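Local coordinates for endo-1,3-beta-glucanase (Streptomyces sioyaensis, PDB 3DGT), which probably hydrolyses internal linkages of 1,3-beta-glucans, this chain being the catalytic domain, of glycosyl hydrolase family 16, from a longer protein, at residues D15-D18 with S24-T27; S61-G66 with P265-Y270; A28-D33 with F236-N241; G66-T71 with G83-T88. All coordinates share one frame; numbering follows the deposited sequence.

Contact 1 of 4, residues D15-D18 with S24-T27; sequences DDFD and SVNT. With MG (magnesium ion), chain B.
Phe17 and Val25 run alongside each other in the same direction, and the ring meets the valine at its edge: Val25 CG2 sits near the ring plane, 3.9 Å from Phe17 CE1. One face of the same ring takes Asp15 CG, 3.8 Å above the plane and offset toward the rim. Asp15 and Asn26 turn their flat groups almost perpendicular, with the carboxylate and amide planes 80° apart; Asp15 OD2 comes 4.1 Å from Asn26 CB, while Asn26 OD1 accepts from Ala28 N. A water links the Asp15 carboxylate to the Asn26 backbone, giving a proton to Asp15 OD2 (2.9 Å) and taking one from Asn26 N (2.9 Å). Asp15 OD1 accepts from Phe17 N at 2.9 Å, on the anti side of the carboxylate, which makes an Asx turn. An aspartate suits this place because OD2 also receives Trp30 NE1 and Asn29 ND2. An alanine here would probably leave those two donors and the bridging water without their acceptor and free the turn that holds Asp16, a magnesium ligand through O and OD1. The loop lies between strands 9-15 and 30-32, with Phe17 resting on Val268 of strand 266-276 and Val25 on Trp30 and Phe32.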
loop_
_atom_site.group_PDB
_atom_site.type_symbol
_atom_site.label_atom_id
_atom_site.label_comp_id
_atom_site.label_asym_id
_atom_site.label_seq_id
_atom_site.Cartn_x
_atom_site.Cartn_y
_atom_site.Cartn_z
ATOM N N ASP A 15 -2.915 -12.895 6.466
ATOM C CA ASP A 15 -1.548 -13.389 6.591
ATOM C C ASP A 15 -0.907 -12.598 7.705
ATOM O O ASP A 15 -0.746 -11.376 7.598
ATOM C CB ASP A 15 -0.744 -13.222 5.297
ATOM C CG ASP A 15 0.549 -14.022 5.304
ATOM O OD1 ASP A 15 1.068 -14.354 6.395
ATOM O OD2 ASP A 15 1.047 -14.320 4.199
ATOM N N ASP A 16 -0.586 -13.303 8.786
ATOM C CA ASP A 16 0.025 -12.703 9.956
ATOM C C ASP A 16 1.551 -12.876 9.989
ATOM O O ASP A 16 2.198 -12.513 10.980
ATOM C CB ASP A 16 -0.635 -13.231 11.243
ATOM C CG ASP A 16 -0.983 -12.116 12.220
ATOM O OD1 ASP A 16 -0.118 -11.255 12.456
ATOM O OD2 ASP A 16 -2.118 -12.110 12.757
ATOM N N PHE A 17 2.125 -13.397 8.901
ATOM C CA PHE A 17 3.586 -13.396 8.707
ATOM C C PHE A 17 4.356 -14.095 9.827
ATOM O O PHE A 17 5.452 -13.682 10.191
ATOM C CB PHE A 17 4.097 -11.967 8.460
ATOM C CG PHE A 17 3.512 -11.322 7.234
ATOM C CD1 PHE A 17 3.774 -11.848 5.971
ATOM C CD2 PHE A 17 2.731 -10.174 7.334
ATOM C CE1 PHE A 17 3.248 -11.258 4.830
ATOM C CE2 PHE A 17 2.193 -9.568 6.192
ATOM C CZ PHE A 17 2.455 -10.120 4.933
ATOM N N ASP A 18 3.768 -15.164 10.356
ATOM C CA ASP A 18 4.439 -15.992 11.338
ATOM C C ASP A 18 5.361 -16.967 10.623
ATOM O O ASP A 18 5.110 -17.364 9.481
ATOM C CB ASP A 18 3.414 -16.723 12.220
ATOM C CG ASP A 18 2.557 -15.757 13.030
ATOM O OD1 ASP A 18 3.131 -14.833 13.660
ATOM O OD2 ASP A 18 1.315 -15.926 13.016
ATOM N N SER A 24 11.405 -17.166 4.126
ATOM C CA SER A 24 10.697 -16.601 3.005
ATOM C C SER A 24 9.197 -16.440 3.266
ATOM O O SER A 24 8.618 -17.166 4.067
ATOM C CB SER A 24 10.963 -17.439 1.743
ATOM O OG SER A 24 10.385 -18.742 1.823
ATOM N N VAL A 25 8.584 -15.483 2.569
ATOM C CA VAL A 25 7.140 -15.218 2.646
ATOM C C VAL A 25 6.305 -16.377 2.055
ATOM O O VAL A 25 6.796 -17.139 1.220
ATOM C CB VAL A 25 6.818 -13.852 1.961
ATOM C CG1 VAL A 25 6.899 -13.942 0.432
ATOM C CG2 VAL A 25 5.486 -13.305 2.395
ATOM N N ASN A 26 5.055 -16.514 2.509
ATOM C CA ASN A 26 4.145 -17.548 2.003
ATOM C C ASN A 26 3.658 -17.204 0.606
ATOM O O ASN A 26 2.771 -16.362 0.428
ATOM C CB ASN A 26 2.944 -17.725 2.948
ATOM C CG ASN A 26 2.062 -18.926 2.585
ATOM O OD1 ASN A 26 2.238 -19.570 1.546
ATOM N ND2 ASN A 26 1.111 -19.233 3.459
ATOM N N THR A 27 4.231 -17.882 -0.383
ATOM C CA THR A 27 3.899 -17.612 -1.780
ATOM C C THR A 27 2.566 -18.234 -2.223
ATOM O O THR A 27 2.136 -18.023 -3.364
ATOM C CB THR A 27 5.040 -18.013 -2.734
ATOM O OG1 THR A 27 5.510 -19.322 -2.397
ATOM C CG2 THR A 27 6.203 -17.024 -2.627
HETATM MG MG MG B . 1.947 -10.996 12.383
HETATM O O HOH W 1 3.844 -14.904 4.583
HETATM O O HOH W 2 2.080 -12.326 13.956
#

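Contact 2 of 4, residues S61-G66 with P265-Y270; sequences SLDGNG and PMVVDY. With MG (magnesium ion), chain B.
Two backbone N-H groups grip Asp63 OD1, those of Asn65 and Asp67, while the other carboxylate oxygen, OD2, lies 4.1 Å from Val267 CG1. The bond from Asn65 N, 2.8 Å long, closes an Asx turn and reaches OD1 from above the carboxylate plane, 50° out of it. This turn carries the chain from strand 60-62 to the magnesium site, where it meets strand 266-276. Asp63 and Val267 cross at about a right angle, and their approach is a loose one. A leucine in place of Asp63 would probably leave both N-H groups without their acceptor and allow the turn before Gly66 to shift. Gly66 offers its carbonyl O to the metal at 2.1 Å, and glycine fits for two reasons: a CB would be crowded by the ion, and at this backbone conformation (phi 98°) it would also press on the carbonyl O of Asn65. Asp269 chelates the same magnesium through its backbone O, at 2.1 Å, and its OD1, with CG anti to the backbone N (chi1 -175°) bringing the carboxylate round to the ion. A water and two oxygens of Asp16 make up six ligands. Asp269 OD2 turns to Ser1 N and forms a salt bridge with Arg105. Gly66 O and Asp269 OD1 stand 3.0 Å apart, both drawn in by the metal, and Asp269 CA directs a C-H at Gly66 O from 3.6 Å.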
loop_
_atom_site.group_PDB
_atom_site.type_symbol
_atom_site.label_atom_id
_atom_site.label_comp_id
_atom_site.label_asym_id
_atom_site.label_seq_id
_atom_site.Cartn_x
_atom_site.Cartn_y
_atom_site.Cartn_z
ATOM N N SER A 61 11.589 -10.687 3.883
ATOM C CA SER A 61 11.797 -11.825 4.779
ATOM C C SER A 61 10.907 -11.696 6.008
ATOM O O SER A 61 10.257 -10.670 6.201
ATOM C CB SER A 61 13.270 -11.916 5.197
ATOM O OG SER A 61 13.578 -10.918 6.161
ATOM N N LEU A 62 10.859 -12.741 6.826
ATOM C CA LEU A 62 10.178 -12.653 8.115
ATOM C C LEU A 62 11.168 -12.336 9.224
ATOM O O LEU A 62 12.354 -12.679 9.130
ATOM C CB LEU A 62 9.449 -13.960 8.428
ATOM C CG LEU A 62 8.501 -14.529 7.374
ATOM C CD1 LEU A 62 7.841 -15.770 7.916
ATOM C CD2 LEU A 62 7.446 -13.511 6.951
ATOM N N ASP A 63 10.688 -11.691 10.282
ATOM C CA ASP A 63 11.557 -11.385 11.427
ATOM C C ASP A 63 11.585 -12.443 12.531
ATOM O O ASP A 63 12.382 -12.337 13.475
ATOM C CB ASP A 63 11.297 -9.974 11.994
ATOM C CG ASP A 63 9.935 -9.820 12.686
ATOM O OD1 ASP A 63 9.155 -10.774 12.769
ATOM O OD2 ASP A 63 9.660 -8.694 13.156
ATOM N N GLY A 64 10.713 -13.443 12.415
ATOM C CA GLY A 64 10.612 -14.497 13.422
ATOM C C GLY A 64 9.720 -14.141 14.593
ATOM O O GLY A 64 9.514 -14.961 15.499
ATOM N N ASN A 65 9.198 -12.918 14.585
ATOM C CA ASN A 65 8.374 -12.417 15.683
ATOM C C ASN A 65 6.968 -12.076 15.230
ATOM O O ASN A 65 6.233 -11.399 15.937
ATOM C CB ASN A 65 9.035 -11.210 16.351
ATOM C CG ASN A 65 10.391 -11.548 16.956
ATOM O OD1 ASN A 65 10.631 -12.675 17.370
ATOM N ND2 ASN A 65 11.277 -10.560 17.008
ATOM N N GLY A 66 6.598 -12.577 14.055
ATOM C CA GLY A 66 5.257 -12.365 13.511
ATOM C C GLY A 66 5.153 -11.246 12.491
ATOM O O GLY A 66 4.056 -10.764 12.211
ATOM N N PRO A 265 13.804 -1.516 7.653
ATOM C CA PRO A 265 12.632 -2.182 7.078
ATOM C C PRO A 265 11.291 -1.537 7.391
ATOM O O PRO A 265 11.119 -0.940 8.454
ATOM C CB PRO A 265 12.675 -3.571 7.722
ATOM C CG PRO A 265 13.302 -3.330 9.072
ATOM C CD PRO A 265 14.370 -2.275 8.789
ATOM N N MET A 266 10.341 -1.685 6.472
ATOM C CA MET A 266 8.940 -1.605 6.861
ATOM C C MET A 266 8.629 -2.945 7.523
ATOM O O MET A 266 8.967 -4.006 6.985
ATOM C CB MET A 266 8.037 -1.391 5.657
ATOM C CG MET A 266 6.553 -1.358 6.043
ATOM S SD MET A 266 5.475 -0.758 4.727
ATOM C CE MET A 266 5.651 -2.060 3.507
ATOM N N VAL A 267 8.032 -2.881 8.712
ATOM C CA VAL A 267 7.770 -4.056 9.532
ATOM C C VAL A 267 6.258 -4.277 9.567
ATOM O O VAL A 267 5.538 -3.469 10.149
ATOM C CB VAL A 267 8.309 -3.863 10.967
ATOM C CG1 VAL A 267 8.120 -5.137 11.773
ATOM C CG2 VAL A 267 9.790 -3.482 10.949
ATOM N N VAL A 268 5.784 -5.360 8.948
ATOM C CA VAL A 268 4.345 -5.584 8.784
ATOM C C VAL A 268 3.890 -6.789 9.596
ATOM O O VAL A 268 4.250 -7.921 9.288
ATOM C CB VAL A 268 3.974 -5.797 7.292
ATOM C CG1 VAL A 268 2.449 -5.853 7.112
ATOM C CG2 VAL A 268 4.602 -4.693 6.416
ATOM N N ASP A 269 3.086 -6.551 10.631
ATOM C CA ASP A 269 2.553 -7.638 11.451
ATOM C C ASP A 269 1.552 -8.502 10.690
ATOM O O ASP A 269 1.605 -9.734 10.750
ATOM C CB ASP A 269 1.922 -7.059 12.718
ATOM C CG ASP A 269 1.442 -8.116 13.699
ATOM O OD1 ASP A 269 1.755 -9.323 13.553
ATOM O OD2 ASP A 269 0.737 -7.715 14.650
ATOM N N TYR A 270 0.653 -7.868 9.957
ATOM C CA TYR A 270 -0.338 -8.617 9.201
ATOM C C TYR A 270 -0.972 -7.772 8.114
ATOM O O TYR A 270 -0.908 -6.543 8.150
ATOM C CB TYR A 270 -1.437 -9.176 10.133
ATOM C CG TYR A 270 -2.312 -8.132 10.788
ATOM C CD1 TYR A 270 -3.414 -7.591 10.115
ATOM C CD2 TYR A 270 -2.044 -7.687 12.083
ATOM C CE1 TYR A 270 -4.231 -6.638 10.724
ATOM C CE2 TYR A 270 -2.864 -6.732 12.696
ATOM C CZ TYR A 270 -3.940 -6.210 12.004
ATOM O OH TYR A 270 -4.748 -5.266 12.604
HETATM MG MG MG B . 1.947 -10.996 12.383
HETATM O O HOH W 2 2.080 -12.326 13.956
#

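Contact 3 of 4, residues A28-D33 with F236-N241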
loop_
_atom_site.group_PDB
_atom_site.type_symbol
_atom_site.label_atom_id
_atom_site.label_comp_id
_atom_site.label_asym_id
_atom_site.label_seq_id
_atom_site.Cartn_x
_atom_site.Cartn_y
_atom_site.Cartn_z
ATOM N N ALA A 28 1.880 -18.958 -1.338
ATOM C CA ALA A 28 0.478 -19.271 -1.626
ATOM C C ALA A 28 -0.356 -17.988 -1.566
ATOM O O ALA A 28 -1.385 -17.888 -2.238
ATOM C CB ALA A 28 -0.075 -20.304 -0.669
ATOM N N ASN A 29 0.106 -17.015 -0.772
ATOM C CA ASN A 29 -0.611 -15.758 -0.572
ATOM C C ASN A 29 -0.048 -14.590 -1.356
ATOM O O ASN A 29 -0.774 -13.644 -1.650
ATOM C CB ASN A 29 -0.580 -15.365 0.904
ATOM C CG ASN A 29 -1.436 -16.249 1.774
ATOM O OD1 ASN A 29 -2.356 -16.922 1.307
ATOM N ND2 ASN A 29 -1.147 -16.235 3.061
ATOM N N TRP A 30 1.252 -14.637 -1.661
ATOM C CA TRP A 30 1.972 -13.491 -2.220
ATOM C C TRP A 30 2.778 -13.858 -3.447
ATOM O O TRP A 30 3.354 -14.941 -3.522
ATOM C CB TRP A 30 2.919 -12.898 -1.170
ATOM C CG TRP A 30 2.195 -12.443 0.045
ATOM C CD1 TRP A 30 2.010 -13.149 1.192
ATOM C CD2 TRP A 30 1.521 -11.195 0.224
ATOM N NE1 TRP A 30 1.254 -12.421 2.082
ATOM C CE2 TRP A 30 0.943 -11.214 1.514
ATOM C CE3 TRP A 30 1.351 -10.059 -0.576
ATOM C CZ2 TRP A 30 0.213 -10.130 2.022
ATOM C CZ3 TRP A 30 0.620 -8.978 -0.067
ATOM C CH2 TRP A 30 0.061 -9.026 1.215
ATOM N N GLN A 31 2.813 -12.933 -4.396
ATOM C CA GLN A 31 3.734 -13.019 -5.524
ATOM C C GLN A 31 4.698 -11.843 -5.538
ATOM O O GLN A 31 4.361 -10.745 -5.100
ATOM C CB GLN A 31 2.994 -13.148 -6.855
ATOM C CG GLN A 31 1.908 -12.125 -7.108
ATOM C CD GLN A 31 1.030 -12.545 -8.268
ATOM O OE1 GLN A 31 0.384 -13.600 -8.234
ATOM N NE2 GLN A 31 1.026 -11.742 -9.313
ATOM N N PHE A 32 5.900 -12.080 -6.049
ATOM C CA PHE A 32 6.931 -11.052 -6.089
ATOM C C PHE A 32 6.900 -10.242 -7.374
ATOM O O PHE A 32 6.811 -10.796 -8.472
ATOM C CB PHE A 32 8.315 -11.698 -6.002
ATOM C CG PHE A 32 8.595 -12.374 -4.696
ATOM C CD1 PHE A 32 9.077 -11.644 -3.614
ATOM C CD2 PHE A 32 8.404 -13.745 -4.553
ATOM C CE1 PHE A 32 9.347 -12.261 -2.399
ATOM C CE2 PHE A 32 8.674 -14.374 -3.332
ATOM C CZ PHE A 32 9.148 -13.626 -2.259
ATOM N N ASP A 33 6.996 -8.922 -7.227
ATOM C CA ASP A 33 7.284 -8.048 -8.363
ATOM C C ASP A 33 8.795 -7.848 -8.360
ATOM O O ASP A 33 9.394 -7.659 -7.302
ATOM C CB ASP A 33 6.573 -6.697 -8.202
ATOM C CG ASP A 33 5.065 -6.803 -8.307
ATOM O OD1 ASP A 33 4.563 -7.794 -8.859
ATOM O OD2 ASP A 33 4.374 -5.865 -7.845
ATOM N N PHE A 236 -9.954 -6.315 -6.149
ATOM C CA PHE A 236 -8.652 -5.664 -6.048
ATOM C C PHE A 236 -7.640 -6.678 -5.532
ATOM O O PHE A 236 -8.005 -7.627 -4.832
ATOM C CB PHE A 236 -8.691 -4.502 -5.048
ATOM C CG PHE A 236 -9.346 -3.251 -5.560
ATOM C CD1 PHE A 236 -10.729 -3.162 -5.685
ATOM C CD2 PHE A 236 -8.582 -2.130 -5.870
ATOM C CE1 PHE A 236 -11.336 -1.986 -6.140
ATOM C CE2 PHE A 236 -9.181 -0.955 -6.321
ATOM C CZ PHE A 236 -10.557 -0.881 -6.455
ATOM N N PHE A 237 -6.375 -6.475 -5.888
ATOM C CA PHE A 237 -5.275 -7.122 -5.180
ATOM C C PHE A 237 -4.578 -6.111 -4.268
ATOM O O PHE A 237 -4.759 -4.899 -4.420
ATOM C CB PHE A 237 -4.298 -7.836 -6.137
ATOM C CG PHE A 237 -3.814 -6.990 -7.292
ATOM C CD1 PHE A 237 -4.558 -6.890 -8.466
ATOM C CD2 PHE A 237 -2.592 -6.325 -7.229
ATOM C CE1 PHE A 237 -4.095 -6.120 -9.544
ATOM C CE2 PHE A 237 -2.131 -5.551 -8.306
ATOM C CZ PHE A 237 -2.887 -5.452 -9.462
ATOM N N VAL A 238 -3.827 -6.630 -3.298
ATOM C CA VAL A 238 -3.142 -5.828 -2.281
ATOM C C VAL A 238 -1.646 -5.855 -2.562
ATOM O O VAL A 238 -1.105 -6.890 -2.959
ATOM C CB VAL A 238 -3.431 -6.380 -0.857
ATOM C CG1 VAL A 238 -2.562 -5.684 0.200
ATOM C CG2 VAL A 238 -4.919 -6.249 -0.524
ATOM N N ILE A 239 -0.990 -4.715 -2.360
ATOM C CA ILE A 239 0.452 -4.575 -2.594
ATOM C C ILE A 239 1.135 -4.004 -1.347
ATOM O O ILE A 239 0.598 -3.098 -0.702
ATOM C CB ILE A 239 0.755 -3.658 -3.821
ATOM C CG1 ILE A 239 -0.003 -4.108 -5.078
ATOM C CG2 ILE A 239 2.256 -3.590 -4.103
ATOM C CD1 ILE A 239 -1.328 -3.378 -5.296
ATOM N N LEU A 240 2.302 -4.553 -1.001
ATOM C CA LEU A 240 3.200 -3.987 0.020
ATOM C C LEU A 240 4.555 -3.734 -0.634
ATOM O O LEU A 240 5.080 -4.604 -1.321
ATOM C CB LEU A 240 3.393 -4.970 1.177
ATOM C CG LEU A 240 2.190 -5.207 2.091
ATOM C CD1 LEU A 240 2.430 -6.465 2.906
ATOM C CD2 LEU A 240 1.965 -4.027 3.008
ATOM N N ASN A 241 5.122 -2.551 -0.423
ATOM C CA ASN A 241 6.441 -2.248 -0.964
ATOM C C ASN A 241 7.153 -1.154 -0.209
ATOM O O ASN A 241 6.539 -0.408 0.547
ATOM C CB ASN A 241 6.342 -1.852 -2.447
ATOM C CG ASN A 241 5.566 -0.564 -2.656
ATOM O OD1 ASN A 241 4.337 -0.554 -2.628
ATOM N ND2 ASN A 241 6.285 0.529 -2.861
#
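Trp30 crosses from strand 30-32 to Val238 and Leu240 of strand 236-244. From CB, CG stands anti to the carbonyl carbon (chi1 -59°) and beside the backbone N, which turns the indole toward strand 236-244. On the pyrrole side NE1 gives its proton to Asp15 OD2, satisfying the one polar atom of this buried ring, and Phe17 meets the indole there with ring planes about 30° apart. Farther out the six-membered ring lies between Ile85 and Thr87 of strand 80-87, whose side chains approach it from opposite sides. That strand pairs with both 30-32 and 236-244, and the indole therefore spans an intervening strand in the beta-sandwich of this family, which belongs to the concanavalin clan. At the far rim CZ3 comes to 4.0 Å from Val238 O. Next to it CH2, the outermost carbon, lies 3.9 Å from Leu240 CD1, the leucine and the indole running at a slant to one another. Val238 CG1 is looser, 4.4 Å from the same CH2. Both strand residues send their CB toward Trp30, and branched aliphatic groups suit the place by offering methyls to a broad apolar ring. Val271 of strand 266-276 touches Trp30, Val238 and Leu240 alike.

Contact 4 of 4, residues G66-T71 with G83-T88; sequences GDLLIT and GRIETT. With MG (magnesium ion), chain B.
In the beta hairpin of strands 68-74 and 80-87, Leu68 and Ile85 reach toward each other tip to tip, Leu68 CD2 lying 3.8 Å from Ile85 CD1. Leu68 extends with CG anti to its backbone N (chi1 171°), while Ile85 holds CG1 between its backbone N and carbonyl carbon, so that each chain ends in a methyl aimed at the other strand. No hydrogen bond joins these two segments. Instead, Leu68 and Ile70 bond through their backbones to Val268 and Met266, and Gly83 bonds to Val242 of strand 236-244. Here the hairpin arms have spread apart and bond to different partner strands, and the side chains between them help to fill the interior of the beta-sandwich expected for family 16. Long aliphatic residues suit this interior position: Leu68 also touches Leu240, and Ile85 touches Trp30 and Phe32. Where these two segments come nearest, with Ile70 CA 5.6 Å from Gly83 CA, the second residue is a glycine. Its O lies 3.5 Å from Ile70 CG2 and its N 3.7 Å from the same methyl; this buried N-H has no partner. A CB on Gly83 would stand only 3.1 Å from Ile70 CG2.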
loop_
_atom_site.group_PDB
_atom_site.type_symbol
_atom_site.label_atom_id
_atom_site.label_comp_id
_atom_site.label_asym_id
_atom_site.label_seq_id
_atom_site.Cartn_x
_atom_site.Cartn_y
_atom_site.Cartn_z
ATOM N N GLY A 66 6.598 -12.577 14.055
ATOM C CA GLY A 66 5.257 -12.365 13.511
ATOM C C GLY A 66 5.153 -11.246 12.491
ATOM O O GLY A 66 4.056 -10.764 12.211
ATOM N N ASP A 67 6.287 -10.818 11.937
ATOM C CA ASP A 67 6.278 -9.708 10.991
ATOM C C ASP A 67 7.031 -9.992 9.714
ATOM O O ASP A 67 8.060 -10.677 9.712
ATOM C CB ASP A 67 6.879 -8.431 11.590
ATOM C CG ASP A 67 6.411 -8.153 12.993
ATOM O OD1 ASP A 67 5.209 -7.906 13.182
ATOM O OD2 ASP A 67 7.272 -8.136 13.907
ATOM N N LEU A 68 6.508 -9.421 8.634
ATOM C CA LEU A 68 7.229 -9.288 7.379
ATOM C C LEU A 68 8.181 -8.100 7.472
ATOM O O LEU A 68 7.821 -7.056 8.034
ATOM C CB LEU A 68 6.233 -9.032 6.248
ATOM C CG LEU A 68 6.784 -8.658 4.872
ATOM C CD1 LEU A 68 7.413 -9.853 4.216
ATOM C CD2 LEU A 68 5.661 -8.115 4.022
ATOM N N LEU A 69 9.383 -8.254 6.920
ATOM C CA LEU A 69 10.327 -7.148 6.747
ATOM C C LEU A 69 10.524 -6.876 5.266
ATOM O O LEU A 69 10.903 -7.776 4.511
ATOM C CB LEU A 69 11.692 -7.481 7.365
ATOM C CG LEU A 69 11.745 -7.897 8.833
ATOM C CD1 LEU A 69 13.157 -8.333 9.156
ATOM C CD2 LEU A 69 11.309 -6.762 9.743
ATOM N N ILE A 70 10.268 -5.643 4.846
ATOM C CA ILE A 70 10.682 -5.225 3.513
ATOM C C ILE A 70 11.788 -4.199 3.698
ATOM O O ILE A 70 11.548 -3.113 4.235
ATOM C CB ILE A 70 9.519 -4.673 2.640
ATOM C CG1 ILE A 70 8.468 -5.762 2.392
ATOM C CG2 ILE A 70 10.081 -4.160 1.314
ATOM C CD1 ILE A 70 7.219 -5.284 1.637
ATOM N N THR A 71 13.002 -4.559 3.281
ATOM C CA THR A 71 14.185 -3.754 3.585
ATOM C C THR A 71 14.912 -3.242 2.344
ATOM O O THR A 71 15.457 -4.042 1.591
ATOM C CB THR A 71 15.207 -4.569 4.410
ATOM O OG1 THR A 71 14.534 -5.245 5.484
ATOM C CG2 THR A 71 16.218 -3.643 5.009
ATOM N N GLY A 83 11.798 -4.480 -1.902
ATOM C CA GLY A 83 10.768 -5.502 -2.086
ATOM C C GLY A 83 9.427 -4.899 -2.440
ATOM O O GLY A 83 9.102 -3.779 -2.032
ATOM N N ARG A 84 8.667 -5.667 -3.212
ATOM C CA ARG A 84 7.315 -5.308 -3.664
ATOM C C ARG A 84 6.562 -6.599 -3.895
ATOM O O ARG A 84 6.844 -7.330 -4.851
ATOM C CB ARG A 84 7.373 -4.496 -4.966
ATOM C CG ARG A 84 6.020 -4.059 -5.512
ATOM C CD ARG A 84 6.210 -3.202 -6.756
ATOM N NE ARG A 84 4.964 -2.994 -7.501
ATOM C CZ ARG A 84 4.527 -1.809 -7.933
ATOM N NH1 ARG A 84 5.217 -0.697 -7.700
ATOM N NH2 ARG A 84 3.381 -1.739 -8.609
ATOM N N ILE A 85 5.636 -6.902 -2.990
ATOM C CA ILE A 85 4.857 -8.138 -3.087
ATOM C C ILE A 85 3.382 -7.832 -3.250
ATOM O O ILE A 85 2.904 -6.811 -2.750
ATOM C CB ILE A 85 5.113 -9.102 -1.904
ATOM C CG1 ILE A 85 4.671 -8.502 -0.564
ATOM C CG2 ILE A 85 6.584 -9.515 -1.885
ATOM C CD1 ILE A 85 4.744 -9.519 0.581
ATOM N N GLU A 86 2.679 -8.692 -3.987
ATOM C CA GLU A 86 1.234 -8.544 -4.205
ATOM C C GLU A 86 0.499 -9.818 -3.850
ATOM O O GLU A 86 1.033 -10.918 -3.994
ATOM C CB GLU A 86 0.921 -8.231 -5.676
ATOM C CG GLU A 86 1.801 -7.174 -6.295
ATOM C CD GLU A 86 1.385 -6.788 -7.701
ATOM O OE1 GLU A 86 0.394 -7.335 -8.240
ATOM O OE2 GLU A 86 2.066 -5.929 -8.266
ATOM N N THR A 87 -0.746 -9.684 -3.424
ATOM C CA THR A 87 -1.525 -10.886 -3.152
ATOM C C THR A 87 -1.715 -11.672 -4.441
ATOM O O THR A 87 -1.913 -11.103 -5.523
ATOM C CB THR A 87 -2.893 -10.580 -2.504
ATOM O OG1 THR A 87 -3.598 -9.603 -3.284
ATOM C CG2 THR A 87 -2.705 -10.075 -1.072
ATOM N N THR A 88 -1.635 -12.992 -4.328
ATOM C CA THR A 88 -2.028 -13.854 -5.434
ATOM C C THR A 88 -3.499 -13.604 -5.769
ATOM O O THR A 88 -3.879 -13.605 -6.939
ATOM C CB THR A 88 -1.815 -15.323 -5.083
ATOM O OG1 THR A 88 -2.396 -15.583 -3.810
ATOM C CG2 THR A 88 -0.332 -15.633 -4.987
HETATM MG MG MG B . 1.947 -10.996 12.383
HETATM O O HOH W 2 2.080 -12.326 13.956
#

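In the fold
The four contacts lie close together, with centres 8 to 15 Å apart, contacts 1 and 2 farther from the chain's centre and contacts 3 and 4 nearer to it. Along the chain contact 1 closes first; contact 4 then lies nested within the loops closed by contacts 2 and 3, which cross each other. Contacts 1, 2 and 4 meet at the magnesium ion and share its one water ligand, and Gly66 belongs to both 2 and 4. Strand 68-74 lies beside 60-62 and 266-276, linking contacts 2 and 4, while strand 80-87 lies beside 30-32 and 236-244, linking 3 and 4. The metal thus ties the early loop to the last strand, 266-276, next to an apolar interior built from parts distant in sequence.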